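Local coordinates for Di-haem cytochrome c peroxidase family protein (Burkholderia thailandensis E264, PDB 6NX0) that probably acts as a c-type diheme peroxidase, carrying two covalently bound hemes and linked to an unusually stable bis-Fe(IV) state, at residues A[156-161]-A[343-348]; A[188-193]-A[199-204]; A[329-332]-A[337-340]. All coordinates share one frame; numbering follows the deposited sequence. Where two conformers were deposited one is given.

Contact 1 (A[156-161]-A[343-348]); sequences SRRNAP and HFDNGL. With HEC (heme c), chain B.
The guanidinium of R158 and the carboxylate of D345 meet edge to edge, their planes only 26° apart, and the guanidinium edge also meets a propionate of heme c and a water. Of the neighbours across the contact, G347 alone comes in obliquely, with its CA 3.9 Å from R158 NH2. The result is a side-on, two-pronged salt bridge between two loops, combined with an Asx turn, and it ties the cytochrome c region that carries the first heme to the one that carries the second. R158 NE reaches D345 OD2 at 2.8 Å by the syn lone pair, while R158 NH2 reaches D345 OD1 at 2.9 Å along a nearly straight N-H line of 173°. Because the R158 chain is extended from CG to NE, its head is carried across the gap between the loops, although the side chain does not set out toward D345. D345 OD1 has a second donor: G347 N, at 3.1 Å, closes the Asx turn and helps to fix the rotation of the carboxylate. The third nitrogen, R158 NH1, donates a hydrogen bond to the heme propionate oxygen O2D at 2.8 Å and also forms a salt bridge with D192. R194, which also bonds to the heme, joins R158 around D192, two arginines set among carboxylates. In the same loop, A160 CB rests 3.5 Å from heme C2D. At D345 OD2 a bridging water donates both to this oxygen, at 2.7 Å, and to the backbone oxygen of R157.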
loop_
_atom_site.group_PDB
_atom_site.type_symbol
_atom_site.label_atom_id
_atom_site.label_comp_id
_atom_site.label_asym_id
_atom_site.label_seq_id
_atom_site.Cartn_x
_atom_site.Cartn_y
_atom_site.Cartn_z
ATOM N N SER A 156 -3.279 1.463 -14.564
ATOM C CA SER A 156 -3.858 1.627 -13.239
ATOM C C SER A 156 -4.060 3.105 -12.921
ATOM O O SER A 156 -3.342 3.968 -13.421
ATOM C CB SER A 156 -2.928 0.991 -12.191
ATOM O OG SER A 156 -2.866 -0.417 -12.354
ATOM N N ARG A 157 -5.025 3.392 -12.034
ATOM C CA ARG A 157 -5.268 4.767 -11.596
ATOM C C ARG A 157 -4.301 5.200 -10.499
ATOM O O ARG A 157 -4.161 6.412 -10.259
ATOM C CB ARG A 157 -6.706 4.920 -11.101
ATOM C CG ARG A 157 -7.738 4.803 -12.238
ATOM C CD ARG A 157 -9.197 4.807 -11.743
ATOM N NE ARG A 157 -9.429 3.998 -10.543
ATOM C CZ ARG A 157 -9.810 2.719 -10.526
ATOM N NH1 ARG A 157 -10.011 2.101 -9.366
ATOM N NH2 ARG A 157 -9.980 2.050 -11.656
ATOM N N ARG A 158 -3.634 4.241 -9.856
ATOM C CA ARG A 158 -2.674 4.468 -8.797
ATOM C C ARG A 158 -1.494 3.534 -9.005
ATOM O O ARG A 158 -1.557 2.589 -9.788
ATOM C CB ARG A 158 -3.276 4.221 -7.404
ATOM C CG ARG A 158 -4.382 5.193 -7.026
ATOM C CD ARG A 158 -4.870 5.016 -5.573
ATOM N NE ARG A 158 -5.893 5.995 -5.235
ATOM C CZ ARG A 158 -7.035 5.700 -4.627
ATOM N NH1 ARG A 158 -7.288 4.451 -4.223
ATOM N NH2 ARG A 158 -7.916 6.675 -4.404
ATOM N N ASN A 159 -0.429 3.794 -8.254
ATOM C CA ASN A 159 0.696 2.877 -8.188
ATOM C C ASN A 159 0.310 1.656 -7.368
ATOM O O ASN A 159 -0.571 1.716 -6.500
ATOM C CB ASN A 159 1.906 3.574 -7.557
ATOM C CG ASN A 159 3.203 2.830 -7.786
ATOM O OD1 ASN A 159 3.335 2.024 -8.709
ATOM N ND2 ASN A 159 4.200 3.138 -6.958
ATOM N N ALA A 160 0.959 0.531 -7.655
ATOM C CA ALA A 160 0.692 -0.674 -6.878
ATOM C C ALA A 160 1.743 -0.868 -5.799
ATOM O O ALA A 160 2.944 -0.657 -6.056
ATOM C CB ALA A 160 0.686 -1.915 -7.765
ATOM N N PRO A 161 1.311 -1.296 -4.615
ATOM C CA PRO A 161 2.252 -1.589 -3.532
ATOM C C PRO A 161 2.786 -3.013 -3.592
ATOM O O PRO A 161 2.242 -3.899 -4.251
ATOM C CB PRO A 161 1.382 -1.404 -2.290
ATOM C CG PRO A 161 0.065 -1.963 -2.734
ATOM C CD PRO A 161 -0.087 -1.461 -4.170
ATOM N N HIS A 343 -9.962 17.038 -12.568
ATOM C CA HIS A 343 -9.914 15.740 -11.916
ATOM C C HIS A 343 -8.820 15.709 -10.863
ATOM O O HIS A 343 -7.665 16.039 -11.140
ATOM C CB HIS A 343 -9.651 14.600 -12.903
ATOM C CG HIS A 343 -9.293 13.325 -12.210
ATOM N ND1 HIS A 343 -10.228 12.527 -11.587
ATOM C CD2 HIS A 343 -8.089 12.768 -11.952
ATOM C CE1 HIS A 343 -9.611 11.504 -11.012
ATOM N NE2 HIS A 343 -8.317 11.633 -11.214
ATOM N N PHE A 344 -9.188 15.261 -9.675
ATOM C CA PHE A 344 -8.238 14.961 -8.618
ATOM C C PHE A 344 -8.614 13.633 -7.995
ATOM O O PHE A 344 -9.792 13.369 -7.747
ATOM C CB PHE A 344 -8.248 16.055 -7.519
ATOM C CG PHE A 344 -7.891 17.423 -8.019
ATOM C CD1 PHE A 344 -8.847 18.220 -8.628
ATOM C CD2 PHE A 344 -6.595 17.900 -7.929
ATOM C CE1 PHE A 344 -8.514 19.497 -9.097
ATOM C CE2 PHE A 344 -6.262 19.172 -8.410
ATOM C CZ PHE A 344 -7.228 19.945 -9.008
ATOM N N ASP A 345 -7.612 12.814 -7.705
ATOM C CA ASP A 345 -7.803 11.618 -6.890
ATOM C C ASP A 345 -7.792 12.058 -5.437
ATOM O O ASP A 345 -6.741 12.427 -4.896
ATOM C CB ASP A 345 -6.702 10.604 -7.197
ATOM C CG ASP A 345 -6.725 9.393 -6.297
ATOM O OD1 ASP A 345 -7.530 9.338 -5.360
ATOM O OD2 ASP A 345 -5.895 8.472 -6.550
ATOM N N ASN A 346 -8.961 12.043 -4.810
ATOM C CA ASN A 346 -9.146 12.590 -3.478
ATOM C C ASN A 346 -9.065 11.549 -2.377
ATOM O O ASN A 346 -9.255 11.892 -1.209
ATOM C CB ASN A 346 -10.495 13.311 -3.405
ATOM C CG ASN A 346 -10.505 14.595 -4.227
ATOM O OD1 ASN A 346 -9.522 15.334 -4.246
ATOM N ND2 ASN A 346 -11.614 14.859 -4.901
ATOM N N GLY A 347 -8.766 10.302 -2.702
ATOM C CA GLY A 347 -8.490 9.318 -1.655
ATOM C C GLY A 347 -9.697 8.944 -0.810
ATOM O O GLY A 347 -10.779 8.585 -1.303
ATOM N N LEU A 348 -9.487 8.991 0.505
ATOM C CA LEU A 348 -10.370 8.320 1.444
ATOM C C LEU A 348 -11.799 8.857 1.400
ATOM O O LEU A 348 -12.732 8.130 1.733
ATOM C CB LEU A 348 -9.794 8.453 2.854
ATOM C CG LEU A 348 -10.590 7.887 4.006
ATOM C CD1 LEU A 348 -10.770 6.392 3.874
ATOM C CD2 LEU A 348 -9.911 8.251 5.324
HETATM FE FE HEC B . -3.109 -5.542 -7.195
HETATM C CHA HEC B . -3.439 -3.137 -4.723
HETATM C CHB HEC B . -3.841 -7.957 -4.923
HETATM C CHC HEC B . -3.745 -7.771 -9.736
HETATM C CHD HEC B . -2.533 -3.093 -9.548
HETATM N NA HEC B . -3.463 -5.546 -5.196
HETATM C C1A HEC B . -3.589 -4.451 -4.364
HETATM C C2A HEC B . -3.843 -4.919 -3.030
HETATM C C3A HEC B . -3.844 -6.259 -3.072
HETATM C C4A HEC B . -3.703 -6.676 -4.444
HETATM C CMA HEC B . -4.166 -7.210 -1.926
HETATM C CAA HEC B . -4.072 -4.015 -1.803
HETATM C CBA HEC B . -2.774 -3.830 -1.038
HETATM C CGA HEC B . -2.880 -2.832 0.085
HETATM O O1A HEC B . -1.882 -2.767 0.862
HETATM O O2A HEC B . -3.863 -2.029 0.113
HETATM N NB HEC B . -3.705 -7.477 -7.332
HETATM C C1B HEC B . -3.979 -8.297 -6.245
HETATM C C2B HEC B . -4.374 -9.584 -6.751
HETATM C C3B HEC B . -4.453 -9.514 -8.084
HETATM C C4B HEC B . -3.994 -8.200 -8.467
HETATM C CMB HEC B . -4.720 -10.782 -5.860
HETATM C CAB HEC B . -4.806 -10.625 -9.094
HETATM C CBB HEC B . -6.297 -11.011 -8.937
HETATM N NC HEC B . -3.112 -5.451 -9.230
HETATM C C1C HEC B . -3.357 -6.515 -10.089
HETATM C C2C HEC B . -2.939 -6.094 -11.408
HETATM C C3C HEC B . -2.566 -4.812 -11.379
HETATM C C4C HEC B . -2.701 -4.374 -10.004
HETATM C CMC HEC B . -2.837 -7.042 -12.614
HETATM C CAC HEC B . -1.744 -4.061 -12.441
HETATM C CBC HEC B . -2.563 -3.799 -13.712
HETATM N ND HEC B . -2.956 -3.520 -7.127
HETATM C C1D HEC B . -2.684 -2.701 -8.241
HETATM C C2D HEC B . -2.745 -1.327 -7.812
HETATM C C3D HEC B . -3.086 -1.339 -6.365
HETATM C C4D HEC B . -3.197 -2.724 -5.997
HETATM C CMD HEC B . -2.618 -0.112 -8.710
HETATM C CAD HEC B . -3.312 -0.118 -5.454
HETATM C CBD HEC B . -4.647 0.472 -5.847
HETATM C CGD HEC B . -5.208 1.434 -4.814
HETATM O O1D HEC B . -4.536 1.663 -3.785
HETATM O O2D HEC B . -6.295 2.001 -5.118
HETATM O O HOH W 1 -3.790 8.497 -8.285
HETATM O O HOH W 2 -10.607 7.756 -3.905
HETATM O O HOH W 3 -5.207 -4.947 -7.387
#

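Contact 2 (A[188-193]-A[199-204]); sequences GLFSDG and AEQLRG. With HEC (heme c), chain B.
F190 N donates to heme propionate oxygen O2A at 2.7 Å, and one residue on S191 N holds O1D of the other propionate at 2.9 Å, so consecutive backbone N-H groups secure both acid arms of the heme. From this anchorage the F190 side chain runs above the propionate-bearing edge of the heme to meet Q201, where the two cross at about a right angle with ring and amide planes 50° apart. Q201 CG makes an off-centre CH-pi contact with the ring, 4.0 Å from its centroid, and the amide nitrogen NE2 comes obliquely to F190 CZ at 3.3 Å. The ring also passes G204, whose lack of a side chain leaves room for CZ. Here a type I beta turn, F190 to G193, faces the region of helices 198-201 and 203-207 on the distal, water-bearing side of the first heme. Q201 sets out with CG anti to its own N (chi1 -178°), then bends at chi2 (-78°), which lays the amide over the porphyrin: NE2 is 3.1 Å from heme C4A. The same NE2 makes a weak bond to the water that ligates the iron, opposite the axial H126. R194 adds a cation-pi contact to the F190 ring.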
loop_
_atom_site.group_PDB
_atom_site.type_symbol
_atom_site.label_atom_id
_atom_site.label_comp_id
_atom_site.label_asym_id
_atom_site.label_seq_id
_atom_site.Cartn_x
_atom_site.Cartn_y
_atom_site.Cartn_z
ATOM N N GLY A 188 -8.499 -1.195 6.173
ATOM C CA GLY A 188 -9.008 -1.288 4.814
ATOM C C GLY A 188 -7.894 -1.413 3.800
ATOM O O GLY A 188 -6.819 -0.828 3.941
ATOM N N LEU A 189 -8.177 -2.184 2.749
ATOM C CA LEU A 189 -7.229 -2.387 1.670
ATOM C C LEU A 189 -7.496 -1.404 0.538
ATOM O O LEU A 189 -8.572 -0.809 0.419
ATOM C CB LEU A 189 -7.282 -3.833 1.178
ATOM C CG LEU A 189 -6.770 -4.817 2.234
ATOM C CD1 LEU A 189 -7.360 -6.187 1.999
ATOM C CD2 LEU A 189 -5.254 -4.892 2.203
ATOM N N PHE A 190 -6.463 -1.228 -0.286
ATOM C CA PHE A 190 -6.285 -0.107 -1.201
ATOM C C PHE A 190 -5.947 1.168 -0.419
ATOM O O PHE A 190 -6.197 1.269 0.791
ATOM C CB PHE A 190 -7.503 0.149 -2.099
ATOM C CG PHE A 190 -7.859 -0.990 -3.014
ATOM C CD1 PHE A 190 -6.986 -1.387 -4.024
ATOM C CD2 PHE A 190 -9.078 -1.640 -2.893
ATOM C CE1 PHE A 190 -7.335 -2.413 -4.899
ATOM C CE2 PHE A 190 -9.432 -2.664 -3.761
ATOM C CZ PHE A 190 -8.574 -3.041 -4.772
ATOM N N SER A 191 -5.394 2.160 -1.108
ATOM C CA SER A 191 -4.935 3.377 -0.449
ATOM C C SER A 191 -6.078 4.243 0.047
ATOM O O SER A 191 -5.840 5.125 0.884
ATOM C CB SER A 191 -4.058 4.199 -1.377
ATOM O OG SER A 191 -2.823 3.549 -1.610
ATOM N N ASP A 192 -7.300 4.003 -0.436
ATOM C CA ASP A 192 -8.500 4.663 0.067
ATOM C C ASP A 192 -9.357 3.731 0.919
ATOM O O ASP A 192 -10.500 4.071 1.261
ATOM C CB ASP A 192 -9.300 5.237 -1.100
ATOM C CG ASP A 192 -9.724 4.174 -2.107
ATOM O OD1 ASP A 192 -9.675 2.974 -1.779
ATOM O OD2 ASP A 192 -10.117 4.540 -3.243
ATOM N N GLY A 193 -8.827 2.571 1.292
ATOM C CA GLY A 193 -9.496 1.663 2.205
ATOM C C GLY A 193 -10.818 1.098 1.726
ATOM O O GLY A 193 -11.592 0.585 2.543
ATOM N N ALA A 199 -10.257 -10.887 0.453
ATOM C CA ALA A 199 -11.213 -11.550 -0.430
ATOM C C ALA A 199 -11.979 -10.541 -1.276
ATOM O O ALA A 199 -12.170 -10.743 -2.483
ATOM C CB ALA A 199 -12.171 -12.410 0.391
ATOM N N GLU A 200 -12.421 -9.439 -0.663
ATOM C CA GLU A 200 -13.136 -8.393 -1.385
ATOM C C GLU A 200 -12.229 -7.625 -2.341
ATOM O O GLU A 200 -12.687 -7.157 -3.394
ATOM C CB GLU A 200 -13.774 -7.424 -0.383
ATOM C CG GLU A 200 -14.494 -6.248 -1.017
ATOM C CD GLU A 200 -15.022 -5.216 -0.008
ATOM O OE1 GLU A 200 -14.869 -5.421 1.222
ATOM O OE2 GLU A 200 -15.602 -4.205 -0.458
ATOM N N GLN A 201 -10.957 -7.472 -1.982
ATOM C CA GLN A 201 -10.035 -6.660 -2.774
ATOM C C GLN A 201 -9.963 -7.126 -4.222
ATOM O O GLN A 201 -9.861 -6.298 -5.132
ATOM C CB GLN A 201 -8.648 -6.702 -2.128
ATOM C CG GLN A 201 -7.577 -5.843 -2.816
ATOM C CD GLN A 201 -7.021 -6.482 -4.060
ATOM O OE1 GLN A 201 -6.991 -7.708 -4.187
ATOM N NE2 GLN A 201 -6.584 -5.652 -5.001
ATOM N N LEU A 202 -9.941 -8.436 -4.460
ATOM C CA LEU A 202 -9.558 -8.824 -5.817
ATOM C C LEU A 202 -10.655 -8.550 -6.835
ATOM O O LEU A 202 -10.378 -8.595 -8.037
ATOM C CB LEU A 202 -9.078 -10.279 -5.882
ATOM C CG LEU A 202 -9.853 -11.417 -5.262
ATOM C CD1 LEU A 202 -11.260 -11.466 -5.748
ATOM C CD2 LEU A 202 -9.116 -12.720 -5.625
ATOM N N ARG A 203 -11.855 -8.172 -6.402
ATOM C CA ARG A 203 -12.840 -7.673 -7.353
ATOM C C ARG A 203 -12.304 -6.485 -8.143
ATOM O O ARG A 203 -12.663 -6.295 -9.309
ATOM C CB ARG A 203 -14.107 -7.270 -6.606
ATOM C CG ARG A 203 -14.745 -8.401 -5.842
ATOM C CD ARG A 203 -15.948 -7.900 -5.048
ATOM N NE ARG A 203 -16.885 -8.979 -4.743
ATOM C CZ ARG A 203 -17.834 -9.398 -5.577
ATOM N NH1 ARG A 203 -17.986 -8.832 -6.770
ATOM N NH2 ARG A 203 -18.627 -10.396 -5.221
ATOM N N GLY A 204 -11.493 -5.647 -7.517
ATOM C CA GLY A 204 -10.938 -4.492 -8.177
ATOM C C GLY A 204 -10.165 -4.831 -9.437
ATOM O O GLY A 204 -10.598 -4.523 -10.551
HETATM FE FE HEC B . -3.109 -5.542 -7.195
HETATM C CHA HEC B . -3.439 -3.137 -4.723
HETATM C CHB HEC B . -3.841 -7.957 -4.923
HETATM C CHC HEC B . -3.745 -7.771 -9.736
HETATM C CHD HEC B . -2.533 -3.093 -9.548
HETATM N NA HEC B . -3.463 -5.546 -5.196
HETATM C C1A HEC B . -3.589 -4.451 -4.364
HETATM C C2A HEC B . -3.843 -4.919 -3.030
HETATM C C3A HEC B . -3.844 -6.259 -3.072
HETATM C C4A HEC B . -3.703 -6.676 -4.444
HETATM C CMA HEC B . -4.166 -7.210 -1.926
HETATM C CAA HEC B . -4.072 -4.015 -1.803
HETATM C CBA HEC B . -2.774 -3.830 -1.038
HETATM C CGA HEC B . -2.880 -2.832 0.085
HETATM O O1A HEC B . -1.882 -2.767 0.862
HETATM O O2A HEC B . -3.863 -2.029 0.113
HETATM N NB HEC B . -3.705 -7.477 -7.332
HETATM C C1B HEC B . -3.979 -8.297 -6.245
HETATM C C2B HEC B . -4.374 -9.584 -6.751
HETATM C C3B HEC B . -4.453 -9.514 -8.084
HETATM C C4B HEC B . -3.994 -8.200 -8.467
HETATM C CMB HEC B . -4.720 -10.782 -5.860
HETATM C CAB HEC B . -4.806 -10.625 -9.094
HETATM C CBB HEC B . -6.297 -11.011 -8.937
HETATM N NC HEC B . -3.112 -5.451 -9.230
HETATM C C1C HEC B . -3.357 -6.515 -10.089
HETATM C C2C HEC B . -2.939 -6.094 -11.408
HETATM C C3C HEC B . -2.566 -4.812 -11.379
HETATM C C4C HEC B . -2.701 -4.374 -10.004
HETATM C CMC HEC B . -2.837 -7.042 -12.614
HETATM C CAC HEC B . -1.744 -4.061 -12.441
HETATM C CBC HEC B . -2.563 -3.799 -13.712
HETATM N ND HEC B . -2.956 -3.520 -7.127
HETATM C C1D HEC B . -2.684 -2.701 -8.241
HETATM C C2D HEC B . -2.745 -1.327 -7.812
HETATM C C3D HEC B . -3.086 -1.339 -6.365
HETATM C C4D HEC B . -3.197 -2.724 -5.997
HETATM C CMD HEC B . -2.618 -0.112 -8.710
HETATM C CAD HEC B . -3.312 -0.118 -5.454
HETATM C CBD HEC B . -4.647 0.472 -5.847
HETATM C CGD HEC B . -5.208 1.434 -4.814
HETATM O O1D HEC B . -4.536 1.663 -3.785
HETATM O O2D HEC B . -6.295 2.001 -5.118
HETATM O O HOH W 3 -5.207 -4.947 -7.387
#

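Contact 3 (A[329-332]-A[337-340]); sequences VPRN and ANRD
From CB, which points toward segment 337-340, the R331 side chain runs out along N338 and finds a different partner at each step. With CG anti to the backbone N (chi1 -172°) and the chain straight as far as NE, the arginine slides past N338 in the opposite direction. CG lies 3.6 Å from N338 ND2, so the aliphatic part runs alongside the amide. NE donates to a water, which in turn donates to N338 O and so bridges the two residues. At CZ the flat groups stack: the guanidinium and amide planes are 25° apart, and N338 OD1 stands over one face, offset toward the rim, 3.4 Å from CZ. This is a stacking contact, since the angles from NH1 and NH2 to OD1 are poor for hydrogen bonds. NH2 bonds instead to N338 O at 3.1 Å, tilted out of the guanidinium plane, and has D340 O near that plane. NH1 turns to other partners, a salt bridge with D416 and the backbone oxygen of H343, while the ring of F344 makes a cation-pi contact with the guanidinium.

The asparagine answers from its own end. N338 ND2 donates to N332 O at 2.8 Å in an almost straight bond of 173°, approaching from above the carbonyl plane, and a second water joins ND2 to N332 N. The two ND2 bonds, to N332 O and to the water, support this orientation of the amide. N332 ND2 is itself bonded to the backbone oxygen of N384. Both segments belong to the long loop between strand 324-325 and helix 348-354, closed here upon itself, while V329 and P330 at its near end pack on F396 of helix 390-399.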
loop_
_atom_site.group_PDB
_atom_site.type_symbol
_atom_site.label_atom_id
_atom_site.label_comp_id
_atom_site.label_asym_id
_atom_site.label_seq_id
_atom_site.Cartn_x
_atom_site.Cartn_y
_atom_site.Cartn_z
ATOM N N VAL A 329 1.264 14.903 -1.941
ATOM C CA VAL A 329 2.376 14.778 -2.889
ATOM C C VAL A 329 2.022 15.435 -4.224
ATOM O O VAL A 329 0.834 15.626 -4.556
ATOM C CB VAL A 329 2.815 13.316 -3.094
ATOM C CG1 VAL A 329 3.189 12.673 -1.782
ATOM C CG2 VAL A 329 1.755 12.530 -3.837
ATOM N N PRO A 330 3.022 15.822 -5.015
ATOM C CA PRO A 330 2.749 16.554 -6.256
ATOM C C PRO A 330 1.931 15.748 -7.252
ATOM O O PRO A 330 1.989 14.517 -7.295
ATOM C CB PRO A 330 4.145 16.847 -6.813
ATOM C CG PRO A 330 5.044 16.795 -5.597
ATOM C CD PRO A 330 4.460 15.714 -4.745
ATOM N N ARG A 331 1.180 16.481 -8.073
ATOM C CA ARG A 331 0.409 15.865 -9.143
ATOM C C ARG A 331 1.323 15.160 -10.136
ATOM O O ARG A 331 2.357 15.695 -10.561
ATOM C CB ARG A 331 -0.405 16.940 -9.857
ATOM C CG ARG A 331 -1.426 16.413 -10.884
ATOM C CD ARG A 331 -2.247 17.597 -11.338
ATOM N NE ARG A 331 -3.326 17.347 -12.293
ATOM C CZ ARG A 331 -4.572 17.037 -11.958
ATOM N NH1 ARG A 331 -4.900 16.835 -10.678
ATOM N NH2 ARG A 331 -5.507 16.917 -12.902
ATOM N N ASN A 332 0.926 13.953 -10.527
ATOM C CA ASN A 332 1.598 13.236 -11.605
ATOM C C ASN A 332 0.901 13.637 -12.895
ATOM O O ASN A 332 -0.183 13.136 -13.206
ATOM C CB ASN A 332 1.546 11.728 -11.392
ATOM C CG ASN A 332 2.257 10.975 -12.496
ATOM O OD1 ASN A 332 2.528 11.537 -13.552
ATOM N ND2 ASN A 332 2.566 9.718 -12.263
ATOM N N ALA A 337 -5.876 10.136 -16.129
ATOM C CA ALA A 337 -7.031 10.835 -15.564
ATOM C C ALA A 337 -6.720 12.297 -15.296
ATOM O O ALA A 337 -7.642 13.122 -15.290
ATOM C CB ALA A 337 -7.504 10.175 -14.265
ATOM N N ASN A 338 -5.454 12.640 -15.115
ATOM C CA ASN A 338 -5.087 14.000 -14.775
ATOM C C ASN A 338 -5.048 14.914 -15.990
ATOM O O ASN A 338 -4.808 16.111 -15.824
ATOM C CB ASN A 338 -3.734 14.012 -14.060
ATOM C CG ASN A 338 -3.851 13.642 -12.595
ATOM O OD1 ASN A 338 -4.939 13.691 -12.012
ATOM N ND2 ASN A 338 -2.732 13.262 -11.982
ATOM N N ARG A 339 -5.286 14.384 -17.199
ATOM C CA ARG A 339 -5.438 15.260 -18.356
ATOM C C ARG A 339 -6.607 16.201 -18.179
ATOM O O ARG A 339 -6.608 17.308 -18.737
ATOM C CB ARG A 339 -5.634 14.431 -19.626
ATOM C CG ARG A 339 -4.427 13.667 -20.077
ATOM C CD ARG A 339 -4.772 12.836 -21.315
ATOM N NE ARG A 339 -4.918 13.643 -22.534
ATOM C CZ ARG A 339 -6.074 13.994 -23.099
ATOM N NH1 ARG A 339 -7.231 13.630 -22.579
ATOM N NH2 ARG A 339 -6.067 14.733 -24.198
ATOM N N ASP A 340 -7.620 15.776 -17.439
ATOM C CA ASP A 340 -8.715 16.644 -17.049
ATOM C C ASP A 340 -8.257 17.492 -15.863
ATOM O O ASP A 340 -8.066 16.952 -14.766
ATOM C CB ASP A 340 -9.934 15.805 -16.700
ATOM C CG ASP A 340 -11.112 16.645 -16.224
ATOM O OD1 ASP A 340 -10.974 17.873 -16.111
ATOM O OD2 ASP A 340 -12.175 16.056 -15.959
HETATM O O HOH W 4 -2.100 17.327 -14.828
HETATM O O HOH W 5 -1.600 12.762 -9.190
#

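Along the chain, contact 2 closes first and contact 3 follows, both nested within the 181 residues between the segments of contact 1. Contact 1 lies between the other two: its centre is about 13 Å from that of contact 2 and about 10 Å from that of contact 3, whereas the centres of contacts 2 and 3 are about 22 Å apart and the two do not touch. Contacts 1 and 2 share the first heme and its iron-bound water, and D192 reaches R158 across them. Contacts 1 and 3 share the loop before helix 348-354. The chain of polar links thus runs from the heme propionates into the second cytochrome c region.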